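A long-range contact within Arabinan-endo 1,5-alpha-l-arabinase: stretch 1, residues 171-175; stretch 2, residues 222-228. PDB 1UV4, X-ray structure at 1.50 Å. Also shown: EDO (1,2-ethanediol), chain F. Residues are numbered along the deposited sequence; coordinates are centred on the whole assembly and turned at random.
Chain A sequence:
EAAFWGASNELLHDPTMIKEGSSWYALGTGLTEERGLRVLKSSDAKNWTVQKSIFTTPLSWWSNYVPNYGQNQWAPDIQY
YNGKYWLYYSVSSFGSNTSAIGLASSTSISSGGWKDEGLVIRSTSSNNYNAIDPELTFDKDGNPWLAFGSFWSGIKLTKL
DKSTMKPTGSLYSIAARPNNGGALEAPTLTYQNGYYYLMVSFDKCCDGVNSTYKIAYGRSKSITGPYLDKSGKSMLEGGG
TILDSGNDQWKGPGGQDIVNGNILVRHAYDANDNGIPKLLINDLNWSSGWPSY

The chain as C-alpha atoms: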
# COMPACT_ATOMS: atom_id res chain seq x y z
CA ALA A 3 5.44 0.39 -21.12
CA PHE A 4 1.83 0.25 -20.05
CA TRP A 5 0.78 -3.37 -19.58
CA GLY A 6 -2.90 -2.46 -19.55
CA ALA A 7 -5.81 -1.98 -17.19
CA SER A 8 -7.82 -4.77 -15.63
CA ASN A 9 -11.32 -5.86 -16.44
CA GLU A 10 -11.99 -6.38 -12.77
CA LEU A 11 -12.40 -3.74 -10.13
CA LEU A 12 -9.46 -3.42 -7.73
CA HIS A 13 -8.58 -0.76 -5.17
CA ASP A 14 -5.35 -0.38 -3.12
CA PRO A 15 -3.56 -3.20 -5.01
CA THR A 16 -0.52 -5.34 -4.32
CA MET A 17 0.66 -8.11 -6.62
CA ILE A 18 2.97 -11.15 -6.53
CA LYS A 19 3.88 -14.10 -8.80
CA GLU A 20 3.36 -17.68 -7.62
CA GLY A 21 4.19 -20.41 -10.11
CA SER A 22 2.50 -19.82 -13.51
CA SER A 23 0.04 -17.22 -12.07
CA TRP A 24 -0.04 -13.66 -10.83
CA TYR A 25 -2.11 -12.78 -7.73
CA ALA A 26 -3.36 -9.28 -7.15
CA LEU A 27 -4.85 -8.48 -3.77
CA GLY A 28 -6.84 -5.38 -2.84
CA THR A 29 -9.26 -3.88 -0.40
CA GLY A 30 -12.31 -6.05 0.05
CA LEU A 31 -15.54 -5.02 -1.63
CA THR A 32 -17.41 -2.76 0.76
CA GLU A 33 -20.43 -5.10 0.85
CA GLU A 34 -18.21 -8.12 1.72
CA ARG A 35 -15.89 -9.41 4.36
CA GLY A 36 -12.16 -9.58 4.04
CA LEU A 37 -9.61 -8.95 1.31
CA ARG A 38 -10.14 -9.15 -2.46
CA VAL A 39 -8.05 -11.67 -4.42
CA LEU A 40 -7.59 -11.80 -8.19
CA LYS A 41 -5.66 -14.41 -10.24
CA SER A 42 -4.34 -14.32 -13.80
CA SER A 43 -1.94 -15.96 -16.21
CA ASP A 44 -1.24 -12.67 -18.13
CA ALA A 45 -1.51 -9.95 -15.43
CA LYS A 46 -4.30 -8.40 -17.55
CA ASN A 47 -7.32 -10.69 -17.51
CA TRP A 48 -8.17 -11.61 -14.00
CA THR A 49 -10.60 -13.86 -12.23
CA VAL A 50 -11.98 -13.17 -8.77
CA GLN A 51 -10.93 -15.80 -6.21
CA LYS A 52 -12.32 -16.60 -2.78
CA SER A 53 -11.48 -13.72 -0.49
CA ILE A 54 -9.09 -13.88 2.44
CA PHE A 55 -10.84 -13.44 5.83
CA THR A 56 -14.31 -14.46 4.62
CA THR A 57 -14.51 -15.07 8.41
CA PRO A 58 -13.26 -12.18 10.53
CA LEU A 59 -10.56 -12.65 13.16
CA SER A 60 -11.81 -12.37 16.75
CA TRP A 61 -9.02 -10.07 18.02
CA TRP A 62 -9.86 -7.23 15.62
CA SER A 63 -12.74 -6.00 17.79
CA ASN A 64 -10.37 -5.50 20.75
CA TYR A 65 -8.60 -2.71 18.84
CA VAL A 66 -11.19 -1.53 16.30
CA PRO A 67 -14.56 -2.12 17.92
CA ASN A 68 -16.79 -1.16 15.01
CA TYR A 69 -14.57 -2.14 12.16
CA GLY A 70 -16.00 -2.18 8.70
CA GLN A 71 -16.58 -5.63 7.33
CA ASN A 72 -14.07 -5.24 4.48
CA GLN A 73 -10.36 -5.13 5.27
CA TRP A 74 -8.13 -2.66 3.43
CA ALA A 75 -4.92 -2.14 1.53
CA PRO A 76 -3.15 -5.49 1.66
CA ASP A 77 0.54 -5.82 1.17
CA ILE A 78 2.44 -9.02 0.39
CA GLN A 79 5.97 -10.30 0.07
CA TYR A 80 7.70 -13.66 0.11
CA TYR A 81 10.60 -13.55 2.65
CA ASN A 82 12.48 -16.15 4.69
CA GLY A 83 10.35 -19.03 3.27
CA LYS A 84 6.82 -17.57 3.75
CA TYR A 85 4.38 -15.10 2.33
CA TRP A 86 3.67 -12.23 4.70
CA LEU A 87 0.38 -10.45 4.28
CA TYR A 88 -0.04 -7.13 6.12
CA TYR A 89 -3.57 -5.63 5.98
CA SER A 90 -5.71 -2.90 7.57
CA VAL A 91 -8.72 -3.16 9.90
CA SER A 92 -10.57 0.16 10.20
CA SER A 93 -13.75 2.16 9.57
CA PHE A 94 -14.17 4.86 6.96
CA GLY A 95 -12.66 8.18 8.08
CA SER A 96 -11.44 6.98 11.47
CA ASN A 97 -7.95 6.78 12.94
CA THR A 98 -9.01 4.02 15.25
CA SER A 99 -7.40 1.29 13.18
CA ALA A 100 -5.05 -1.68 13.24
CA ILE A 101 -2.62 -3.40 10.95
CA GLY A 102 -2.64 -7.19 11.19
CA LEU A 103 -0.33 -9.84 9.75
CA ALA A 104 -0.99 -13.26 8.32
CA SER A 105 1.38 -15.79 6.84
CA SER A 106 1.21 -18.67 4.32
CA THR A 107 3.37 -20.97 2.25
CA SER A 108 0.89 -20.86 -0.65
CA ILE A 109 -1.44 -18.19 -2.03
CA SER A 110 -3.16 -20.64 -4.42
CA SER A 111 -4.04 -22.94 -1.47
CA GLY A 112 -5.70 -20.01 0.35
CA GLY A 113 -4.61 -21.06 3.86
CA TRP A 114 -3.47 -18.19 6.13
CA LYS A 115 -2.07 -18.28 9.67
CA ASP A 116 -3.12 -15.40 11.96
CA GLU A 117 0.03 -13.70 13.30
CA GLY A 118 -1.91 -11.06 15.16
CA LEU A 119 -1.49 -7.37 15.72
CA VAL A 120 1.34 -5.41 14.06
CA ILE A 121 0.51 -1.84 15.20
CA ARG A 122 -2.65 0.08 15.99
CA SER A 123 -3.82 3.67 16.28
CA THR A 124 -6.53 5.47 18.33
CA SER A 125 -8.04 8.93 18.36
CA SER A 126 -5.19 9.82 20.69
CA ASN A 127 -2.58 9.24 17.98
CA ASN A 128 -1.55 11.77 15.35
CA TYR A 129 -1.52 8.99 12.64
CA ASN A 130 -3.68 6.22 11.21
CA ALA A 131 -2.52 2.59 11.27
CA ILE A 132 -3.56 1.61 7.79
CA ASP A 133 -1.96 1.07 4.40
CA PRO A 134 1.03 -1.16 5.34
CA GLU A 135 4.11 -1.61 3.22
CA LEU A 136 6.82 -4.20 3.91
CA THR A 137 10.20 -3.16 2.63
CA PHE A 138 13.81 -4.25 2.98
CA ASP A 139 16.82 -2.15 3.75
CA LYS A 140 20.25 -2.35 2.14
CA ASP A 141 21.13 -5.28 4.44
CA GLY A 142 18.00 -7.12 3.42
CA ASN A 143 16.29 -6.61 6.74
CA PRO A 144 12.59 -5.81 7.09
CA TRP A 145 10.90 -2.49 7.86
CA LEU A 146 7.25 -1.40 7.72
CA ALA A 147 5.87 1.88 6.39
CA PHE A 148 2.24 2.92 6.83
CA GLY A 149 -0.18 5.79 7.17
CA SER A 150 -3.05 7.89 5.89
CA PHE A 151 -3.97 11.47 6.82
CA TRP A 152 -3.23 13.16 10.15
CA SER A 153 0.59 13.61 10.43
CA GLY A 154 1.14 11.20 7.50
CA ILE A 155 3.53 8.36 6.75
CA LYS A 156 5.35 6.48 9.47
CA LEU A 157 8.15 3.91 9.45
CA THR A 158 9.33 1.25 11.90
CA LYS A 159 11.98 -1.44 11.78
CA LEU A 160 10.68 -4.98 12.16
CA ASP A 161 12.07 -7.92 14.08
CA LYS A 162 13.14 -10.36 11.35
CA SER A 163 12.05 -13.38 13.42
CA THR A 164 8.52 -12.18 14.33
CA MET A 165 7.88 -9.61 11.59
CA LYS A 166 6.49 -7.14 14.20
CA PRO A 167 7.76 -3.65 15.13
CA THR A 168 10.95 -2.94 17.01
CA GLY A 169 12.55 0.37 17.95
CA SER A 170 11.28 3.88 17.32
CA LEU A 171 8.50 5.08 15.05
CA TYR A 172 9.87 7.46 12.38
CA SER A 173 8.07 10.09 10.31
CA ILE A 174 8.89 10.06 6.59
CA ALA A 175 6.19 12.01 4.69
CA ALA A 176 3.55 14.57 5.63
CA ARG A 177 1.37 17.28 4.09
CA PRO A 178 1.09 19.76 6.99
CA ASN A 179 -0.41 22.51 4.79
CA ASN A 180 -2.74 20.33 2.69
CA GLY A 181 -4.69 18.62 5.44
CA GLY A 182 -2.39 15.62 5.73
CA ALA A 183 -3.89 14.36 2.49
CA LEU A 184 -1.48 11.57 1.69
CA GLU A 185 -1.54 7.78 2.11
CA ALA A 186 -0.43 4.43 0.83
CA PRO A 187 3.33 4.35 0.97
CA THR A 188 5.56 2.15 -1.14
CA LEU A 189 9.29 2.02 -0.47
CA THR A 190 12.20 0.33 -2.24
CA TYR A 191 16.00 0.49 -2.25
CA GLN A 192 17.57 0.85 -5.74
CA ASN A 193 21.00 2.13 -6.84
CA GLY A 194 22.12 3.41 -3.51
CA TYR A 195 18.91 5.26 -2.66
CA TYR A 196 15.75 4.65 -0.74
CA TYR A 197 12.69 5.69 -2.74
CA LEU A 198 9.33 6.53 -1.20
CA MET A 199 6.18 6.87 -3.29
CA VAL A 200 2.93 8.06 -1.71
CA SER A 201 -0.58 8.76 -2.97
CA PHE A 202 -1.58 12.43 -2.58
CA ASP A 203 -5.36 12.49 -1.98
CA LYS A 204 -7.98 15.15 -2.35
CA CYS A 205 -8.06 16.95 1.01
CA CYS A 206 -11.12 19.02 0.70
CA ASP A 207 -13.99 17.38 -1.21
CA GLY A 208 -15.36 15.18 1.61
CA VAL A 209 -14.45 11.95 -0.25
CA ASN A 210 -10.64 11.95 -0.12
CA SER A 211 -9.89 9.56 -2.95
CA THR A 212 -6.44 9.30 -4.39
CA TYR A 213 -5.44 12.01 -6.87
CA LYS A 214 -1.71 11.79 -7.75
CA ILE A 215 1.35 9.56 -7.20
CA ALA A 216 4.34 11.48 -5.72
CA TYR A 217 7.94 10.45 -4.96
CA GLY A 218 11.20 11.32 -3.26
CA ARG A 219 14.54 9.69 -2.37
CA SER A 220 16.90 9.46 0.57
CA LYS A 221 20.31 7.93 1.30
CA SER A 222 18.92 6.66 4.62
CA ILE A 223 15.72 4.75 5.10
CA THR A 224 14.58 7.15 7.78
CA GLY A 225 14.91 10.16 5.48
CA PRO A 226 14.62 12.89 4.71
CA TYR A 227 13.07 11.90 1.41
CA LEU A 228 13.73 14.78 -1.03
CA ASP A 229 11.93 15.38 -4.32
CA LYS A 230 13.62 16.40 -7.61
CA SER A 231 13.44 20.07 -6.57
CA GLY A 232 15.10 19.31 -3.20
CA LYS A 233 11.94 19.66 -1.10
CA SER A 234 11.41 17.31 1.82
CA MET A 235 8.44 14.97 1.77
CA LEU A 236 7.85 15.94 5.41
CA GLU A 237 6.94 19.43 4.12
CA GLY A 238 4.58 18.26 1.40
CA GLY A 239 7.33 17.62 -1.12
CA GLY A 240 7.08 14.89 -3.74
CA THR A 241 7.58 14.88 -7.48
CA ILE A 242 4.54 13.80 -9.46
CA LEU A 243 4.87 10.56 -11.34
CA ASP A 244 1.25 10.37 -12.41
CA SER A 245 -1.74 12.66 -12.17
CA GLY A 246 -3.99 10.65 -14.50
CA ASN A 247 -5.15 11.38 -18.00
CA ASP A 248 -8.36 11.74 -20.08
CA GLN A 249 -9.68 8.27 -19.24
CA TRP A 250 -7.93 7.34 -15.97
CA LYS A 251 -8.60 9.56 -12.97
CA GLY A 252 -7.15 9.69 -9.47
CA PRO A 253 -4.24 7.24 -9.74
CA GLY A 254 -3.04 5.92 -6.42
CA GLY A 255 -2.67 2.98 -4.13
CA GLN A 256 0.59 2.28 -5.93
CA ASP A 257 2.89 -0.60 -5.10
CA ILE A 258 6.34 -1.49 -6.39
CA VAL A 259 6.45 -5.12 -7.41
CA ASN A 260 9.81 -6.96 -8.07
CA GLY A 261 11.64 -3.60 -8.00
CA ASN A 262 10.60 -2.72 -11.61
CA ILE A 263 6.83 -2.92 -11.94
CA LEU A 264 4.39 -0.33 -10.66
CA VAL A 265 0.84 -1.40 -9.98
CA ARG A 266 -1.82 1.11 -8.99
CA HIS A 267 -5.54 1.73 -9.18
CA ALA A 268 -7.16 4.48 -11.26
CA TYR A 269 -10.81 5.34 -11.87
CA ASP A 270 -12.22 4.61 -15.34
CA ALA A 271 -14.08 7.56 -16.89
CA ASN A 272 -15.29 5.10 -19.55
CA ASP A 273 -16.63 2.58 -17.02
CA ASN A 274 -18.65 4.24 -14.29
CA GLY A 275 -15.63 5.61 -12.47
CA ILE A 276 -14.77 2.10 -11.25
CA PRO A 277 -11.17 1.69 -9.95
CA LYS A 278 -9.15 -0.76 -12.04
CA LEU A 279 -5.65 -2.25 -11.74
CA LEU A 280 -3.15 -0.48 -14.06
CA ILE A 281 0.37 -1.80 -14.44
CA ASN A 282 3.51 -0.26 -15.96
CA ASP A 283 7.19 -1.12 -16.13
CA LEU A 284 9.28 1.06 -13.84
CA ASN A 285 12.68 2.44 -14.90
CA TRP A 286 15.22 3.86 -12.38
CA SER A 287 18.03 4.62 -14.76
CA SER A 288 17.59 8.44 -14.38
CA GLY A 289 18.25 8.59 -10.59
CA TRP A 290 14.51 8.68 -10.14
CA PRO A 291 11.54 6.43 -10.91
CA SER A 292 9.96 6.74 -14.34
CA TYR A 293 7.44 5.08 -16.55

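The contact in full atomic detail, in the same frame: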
# COMPACT_ATOMS: atom_id res chain seq x y z
N LEU A 171 9.36 4.75 16.16
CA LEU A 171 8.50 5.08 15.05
C LEU A 171 8.96 6.38 14.41
O LEU A 171 8.98 7.42 15.08
CB LEU A 171 7.05 5.21 15.55
CG LEU A 171 5.98 5.24 14.46
CD1 LEU A 171 5.93 3.96 13.60
CD2 LEU A 171 4.59 5.49 15.06
N TYR A 172 9.31 6.34 13.13
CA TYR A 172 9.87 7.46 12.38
C TYR A 172 8.78 8.05 11.48
O TYR A 172 7.84 7.37 11.08
CB TYR A 172 11.04 7.00 11.51
CG TYR A 172 12.22 6.44 12.27
CD1 TYR A 172 13.24 7.25 12.70
CD2 TYR A 172 12.30 5.09 12.57
CE1 TYR A 172 14.34 6.72 13.40
CE2 TYR A 172 13.39 4.57 13.26
CZ TYR A 172 14.40 5.39 13.67
OH TYR A 172 15.50 4.89 14.37
N SER A 173 8.92 9.34 11.24
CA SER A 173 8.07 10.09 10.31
C SER A 173 8.81 10.33 9.01
O SER A 173 9.91 10.83 9.02
CB SER A 173 7.68 11.43 10.92
OG SER A 173 6.95 11.21 12.10
N ILE A 174 8.20 9.95 7.89
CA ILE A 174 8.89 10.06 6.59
C ILE A 174 8.18 10.84 5.48
O ILE A 174 8.82 11.23 4.51
CB ILE A 174 9.34 8.66 6.06
CG1 ILE A 174 8.19 7.71 5.85
CG2 ILE A 174 10.43 8.08 6.97
CD1 ILE A 174 8.60 6.41 5.15
N ALA A 175 6.87 11.11 5.63
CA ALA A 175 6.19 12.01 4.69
C ALA A 175 4.97 12.59 5.35
O ALA A 175 4.32 11.93 6.14
CB ALA A 175 5.80 11.33 3.34
N SER A 222 19.26 7.49 3.48
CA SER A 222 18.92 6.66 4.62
C SER A 222 17.43 6.34 4.62
O SER A 222 16.59 7.11 4.12
CB SER A 222 19.35 7.34 5.91
OG SER A 222 18.52 8.41 6.18
N ILE A 223 17.10 5.19 5.17
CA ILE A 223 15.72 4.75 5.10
C ILE A 223 14.79 5.64 5.90
O ILE A 223 13.60 5.78 5.59
CB ILE A 223 15.58 3.24 5.43
CG1 ILE A 223 14.23 2.69 4.94
CG2 ILE A 223 15.78 2.98 6.91
CD1 ILE A 223 14.04 1.19 5.08
N THR A 224 15.36 6.28 6.92
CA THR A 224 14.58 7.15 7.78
C THR A 224 14.48 8.58 7.30
O THR A 224 13.83 9.41 7.97
CB THR A 224 15.09 7.08 9.22
OG1 THR A 224 16.51 7.25 9.28
CG2 THR A 224 14.81 5.71 9.84
N GLY A 225 15.07 8.87 6.14
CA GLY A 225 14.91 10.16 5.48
C GLY A 225 15.99 11.18 5.83
O GLY A 225 16.96 10.87 6.52
N PRO A 226 15.82 12.42 5.39
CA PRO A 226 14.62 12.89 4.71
C PRO A 226 14.55 12.50 3.27
O PRO A 226 15.58 12.53 2.57
CB PRO A 226 14.74 14.44 4.82
CG PRO A 226 16.25 14.70 4.80
CD PRO A 226 16.78 13.52 5.63
N TYR A 227 13.34 12.16 2.82
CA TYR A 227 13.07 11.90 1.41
C TYR A 227 12.90 13.25 0.69
O TYR A 227 12.05 14.04 1.05
CB TYR A 227 11.85 10.99 1.22
CG TYR A 227 12.14 9.58 1.69
CD1 TYR A 227 11.99 9.21 3.03
CD2 TYR A 227 12.56 8.62 0.80
CE1 TYR A 227 12.33 7.95 3.46
CE2 TYR A 227 12.82 7.34 1.19
CZ TYR A 227 12.73 6.99 2.53
OH TYR A 227 13.02 5.73 2.95
N LEU A 228 13.71 13.51 -0.30
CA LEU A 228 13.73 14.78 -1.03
C LEU A 228 13.20 14.54 -2.45
O LEU A 228 13.54 13.52 -3.06
CB LEU A 228 15.15 15.35 -1.12
CG LEU A 228 15.85 15.57 0.21
CD1 LEU A 228 17.20 16.21 -0.08
CD2 LEU A 228 15.02 16.42 1.18
C1 EDO F . 7.42 9.78 15.33
O1 EDO F . 8.26 10.43 14.39
C2 EDO F . 6.22 9.22 14.62
O2 EDO F . 5.10 10.04 14.88
O HOH W 1 12.23 11.64 7.47
O HOH W 2 11.30 12.26 4.86

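The contact between residues 171-175 and 222-228 is a small, mainly apolar packing of a β-strand against an irregular loop, with no direct hydrogen bond across it and two water molecules linking the backbones. It buries 236 Å² in total, and the touching residues lie at least 49 positions apart in the sequence.

Stretch 1 belongs to a strand that begins earlier in the chain, whereas stretch 2 has no regular helix or strand. The loop opens with a type I β turn from Ser222 to Gly225, closed by a backbone hydrogen bond from Gly225 N to Ser222 O (3.1 Å). The closest CA atoms across the contact are those of Ile174 and Gly225, 6.1 Å apart. Gly225 adopts phi/psi of 93/-173°, where a CB would be jammed against the carbonyl oxygen of Thr224; the backbone conformation by itself therefore calls for glycine. A cis peptide bond follows, leading into Pro226, whose CB points away from the strand.

The CA-to-CB bonds of Tyr172 and Ile174, at alternate strand positions, point toward the loop, and that of Ser173 points away. Thr224 answers Tyr172 with its methyl group: CG2 lies 3.5 Å from the ring centroid and only 7° off the ring normal, a CH-π contact in which the weakly polarised methyl hydrogens meet the electron-rich face. The closest atoms of this pair are Tyr172 CD1 and Thr224 CG2, at 3.6 Å.

Ile174, the next residue whose CB points toward the loop, places CG2 4.0 Å from Tyr227 CE1, near the plane of the tyrosine ring and at its edge, and 3.8 Å from Thr224 O; these are van der Waals contacts, and Ile174 is buried. The Tyr227 ring is tethered within its own loop, since its hydroxyl donates a hydrogen bond to Ile223 O (OH to O, 2.7 Å). This bond joins the tyrosine to the turn, and an edge of the same ring meets the isoleucine methyl.

Water supplies the polar link that the two backbones do not make directly. Ser173 O and Thr224 O, 4.3 Å apart, are both acceptors and cannot bond to each other; water 1 donates to each, at 2.9 Å from Ser173 O and 2.8 Å from Thr224 O. Water 2 connects complementary groups, donating to Ile174 O (2.7 Å) and accepting from Tyr227 N (2.9 Å). On the strand, Ser173 OG instead pairs with O1 of the 1,2-ethanediol in a 2.8 Å hydrogen bond.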